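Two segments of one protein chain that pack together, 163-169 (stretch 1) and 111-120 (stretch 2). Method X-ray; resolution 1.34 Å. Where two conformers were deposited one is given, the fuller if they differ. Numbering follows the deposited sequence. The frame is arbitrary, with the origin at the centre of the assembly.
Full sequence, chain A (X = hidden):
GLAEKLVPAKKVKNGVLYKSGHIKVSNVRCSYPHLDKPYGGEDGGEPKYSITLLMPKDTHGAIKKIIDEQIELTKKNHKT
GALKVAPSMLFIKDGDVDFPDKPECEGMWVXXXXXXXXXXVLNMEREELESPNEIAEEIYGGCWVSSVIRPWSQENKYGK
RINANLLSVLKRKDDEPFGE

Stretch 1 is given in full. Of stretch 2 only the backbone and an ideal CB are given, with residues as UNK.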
# COMPACT_ATOMS: atom_id res chain seq x y z
N ASN A 163 -2.02 -2.00 -10.47
CA ASN A 163 -1.73 -0.91 -9.55
C ASN A 163 -2.48 -1.15 -8.26
O ASN A 163 -3.34 -2.02 -8.16
CB ASN A 163 -2.19 0.40 -10.19
CG ASN A 163 -1.46 0.75 -11.44
OD1 ASN A 163 -0.27 0.52 -11.54
ND2 ASN A 163 -2.22 1.23 -12.43
N ALA A 164 -2.19 -0.32 -7.25
CA ALA A 164 -2.89 -0.37 -5.97
C ALA A 164 -3.45 1.02 -5.61
O ALA A 164 -2.69 2.00 -5.57
CB ALA A 164 -1.99 -0.85 -4.86
N ASN A 165 -4.74 1.08 -5.38
CA ASN A 165 -5.36 2.27 -4.80
C ASN A 165 -4.98 2.34 -3.33
O ASN A 165 -5.01 1.36 -2.61
CB ASN A 165 -6.89 2.21 -4.89
CG ASN A 165 -7.41 2.60 -6.25
OD1 ASN A 165 -6.94 3.58 -6.81
ND2 ASN A 165 -8.38 1.83 -6.77
N LEU A 166 -4.65 3.56 -2.90
CA LEU A 166 -4.34 3.88 -1.51
C LEU A 166 -5.57 4.44 -0.86
O LEU A 166 -6.00 5.54 -1.21
CB LEU A 166 -3.21 4.89 -1.46
CG LEU A 166 -2.76 5.33 -0.08
CD1 LEU A 166 -2.29 4.15 0.74
CD2 LEU A 166 -1.69 6.39 -0.18
N LEU A 167 -6.14 3.72 0.12
CA LEU A 167 -7.45 4.10 0.68
C LEU A 167 -7.39 4.56 2.12
O LEU A 167 -8.20 5.42 2.51
CB LEU A 167 -8.45 2.97 0.48
CG LEU A 167 -8.60 2.73 -1.02
CD1 LEU A 167 -8.92 1.33 -1.38
CD2 LEU A 167 -9.41 3.73 -1.73
N SER A 168 -6.43 4.08 2.90
CA SER A 168 -6.24 4.57 4.26
C SER A 168 -4.83 4.34 4.71
O SER A 168 -4.18 3.37 4.27
CB SER A 168 -7.24 3.93 5.19
OG SER A 168 -6.97 2.60 5.44
N VAL A 169 -4.33 5.19 5.60
CA VAL A 169 -3.05 5.02 6.27
C VAL A 169 -3.26 5.35 7.74
O VAL A 169 -3.78 6.43 8.04
CB VAL A 169 -1.96 5.91 5.69
CG1 VAL A 169 -0.63 5.67 6.39
CG2 VAL A 169 -1.82 5.66 4.19
N UNK A 111 5.71 -2.09 -1.69
CA UNK A 111 4.41 -1.84 -2.26
C UNK A 111 4.28 -0.36 -2.59
O UNK A 111 4.54 0.50 -1.71
CB UNK A 111 3.30 -2.29 -1.31
N UNK A 112 3.83 -0.04 -3.80
CA UNK A 112 3.52 1.33 -4.17
C UNK A 112 2.03 1.47 -4.35
O UNK A 112 1.41 0.69 -5.05
CB UNK A 112 4.26 1.74 -5.44
N UNK A 113 1.45 2.47 -3.69
CA UNK A 113 -0.00 2.69 -3.77
C UNK A 113 -0.23 4.17 -3.99
O UNK A 113 0.49 5.02 -3.43
CB UNK A 113 -0.72 2.20 -2.51
N UNK A 114 -1.26 4.50 -4.76
CA UNK A 114 -1.57 5.89 -5.11
C UNK A 114 -3.06 6.09 -5.17
O UNK A 114 -3.85 5.13 -5.26
CB UNK A 114 -0.93 6.28 -6.45
N UNK A 115 -3.51 7.34 -5.15
CA UNK A 115 -4.91 7.65 -5.37
C UNK A 115 -5.05 9.12 -5.77
O UNK A 115 -4.20 9.93 -5.43
CB UNK A 115 -5.74 7.34 -4.12
N UNK A 116 -6.12 9.43 -6.49
CA UNK A 116 -6.37 10.83 -6.83
C UNK A 116 -7.14 11.58 -5.77
O UNK A 116 -7.16 12.78 -5.80
CB UNK A 116 -7.13 10.92 -8.15
N UNK A 117 -7.73 10.88 -4.83
CA UNK A 117 -8.36 11.52 -3.70
C UNK A 117 -7.68 11.15 -2.40
O UNK A 117 -7.08 10.08 -2.30
CB UNK A 117 -9.84 11.15 -3.64
N UNK A 118 -7.72 12.02 -1.39
CA UNK A 118 -6.94 11.79 -0.19
C UNK A 118 -7.44 10.54 0.54
O UNK A 118 -8.63 10.42 0.83
CB UNK A 118 -7.00 13.01 0.73
N UNK A 119 -6.52 9.63 0.87
CA UNK A 119 -6.93 8.50 1.73
C UNK A 119 -7.29 8.97 3.13
O UNK A 119 -6.95 10.11 3.51
CB UNK A 119 -5.82 7.45 1.81
N UNK A 120 -8.00 8.14 3.87
CA UNK A 120 -8.14 8.41 5.29
C UNK A 120 -6.73 8.40 5.86
O UNK A 120 -5.94 7.50 5.55
CB UNK A 120 -9.05 7.39 5.98

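Position 111 is extended, and its CB points sideways with no atom of stretch 1 within 5.5 Å, so nothing here selects a side chain. It is Ile111.

Position 112 is also extended and sideways, with open space around its CB. Almost any residue would fit. It is Ser112. A water takes a hydrogen bond from Ala164 N and donates one to Ser112 O.

At position 113 the ideal CB lies 3.6 Å from Ala164 O and 3.8 Å from Leu166 CB. The site is close, bounded by this carbonyl oxygen and this CB, so a small residue such as alanine suits it. It is Ala113. Its CB lies 4.0 Å from Ala164 CB and 3.9 Å from Leu166 CB.

Position 114 points away, so a long or polar side chain is free to extend. The backbone makes the bridge to Asn165. It is Arg114. Its N donates to Ala164 O at 3.0 Å, and its O accepts from Leu166 N at 2.9 Å.

Position 115 points toward stretch 1, and its ideal CB is 3.4 Å from Leu166 O. Asn165 and Leu167 lie further out, offering an amide and a methyl surface. A flexible chain with a polar end would suit, as glutamate or glutamine. It is Glu115. Its CG packs 3.4 Å from Leu166 O, and its OE2 comes within 4.1 Å of Leu167 CD2. Its OE1 turns back to its own stretch, accepting from the backbone N of position 117 at 3.2 Å.

Positions 116, 117 and 118 have no atom of stretch 1 within 5.5 Å of their ideal CB atoms, so stretch 1 does not restrict them and many residues would fit, polar ones among them. They are Ser116, Thr117 and Arg118. A water donates to both Thr117 O and Leu166 O, joining the turn to the strand.

Position 119 has phi -67° and points toward stretch 1. Its ideal CB is a tight 3.2 Å from Leu167 O. No backbone donor is needed here, and the phi allows proline; alanine would also suit. It is Pro119. Its CG meets Leu166 CD2 at 4.0 Å.

Position 120 pairs in parallel with Ser168, its CB on the same face of the sheet. A small or polar residue would suit. It is Asp120. Its N donates to Leu167 O at 3.0 Å, and its O accepts from Val169 N at 2.8 Å. Its CB lies 3.9 Å from Ser168 CB.

Stretch 2 111-120: ISARESTRPD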
# COMPACT_ATOMS: atom_id res chain seq x y z
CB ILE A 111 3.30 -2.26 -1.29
CG1 ILE A 111 3.24 -3.79 -1.17
CG2 ILE A 111 1.96 -1.67 -1.68
CD1 ILE A 111 2.42 -4.27 0.01
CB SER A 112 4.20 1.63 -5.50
OG SER A 112 5.57 1.36 -5.38
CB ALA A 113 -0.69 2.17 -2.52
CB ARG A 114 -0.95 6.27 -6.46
CG ARG A 114 0.54 6.04 -6.65
CD ARG A 114 0.93 6.06 -8.12
NE ARG A 114 0.90 7.39 -8.70
CZ ARG A 114 0.96 7.66 -10.01
NH1 ARG A 114 1.01 6.69 -10.93
NH2 ARG A 114 0.95 8.92 -10.42
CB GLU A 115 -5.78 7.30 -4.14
CG GLU A 115 -6.84 6.22 -4.39
CD GLU A 115 -8.09 6.64 -5.10
OE1 GLU A 115 -8.17 7.80 -5.55
OE2 GLU A 115 -9.05 5.85 -5.18
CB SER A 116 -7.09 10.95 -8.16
OG SER A 116 -8.31 10.25 -8.13
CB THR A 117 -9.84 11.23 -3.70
OG1 THR A 117 -10.50 12.20 -2.89
CG2 THR A 117 -10.16 9.85 -3.24
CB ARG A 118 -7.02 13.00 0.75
CG ARG A 118 -6.07 12.89 1.95
CD ARG A 118 -6.61 13.52 3.27
NE ARG A 118 -7.80 12.83 3.83
CZ ARG A 118 -8.76 13.41 4.55
NH1 ARG A 118 -8.61 14.65 5.03
NH2 ARG A 118 -9.83 12.70 4.91
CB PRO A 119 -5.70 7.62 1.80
CG PRO A 119 -4.58 8.55 1.50
CD PRO A 119 -5.09 9.61 0.55
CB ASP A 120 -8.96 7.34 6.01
CG ASP A 120 -10.40 7.28 5.61
OD1 ASP A 120 -10.89 8.08 4.82
OD2 ASP A 120 -11.09 6.37 6.11
O HOH W 1 0.24 1.23 -7.50
O HOH W 2 -7.94 7.59 -1.28
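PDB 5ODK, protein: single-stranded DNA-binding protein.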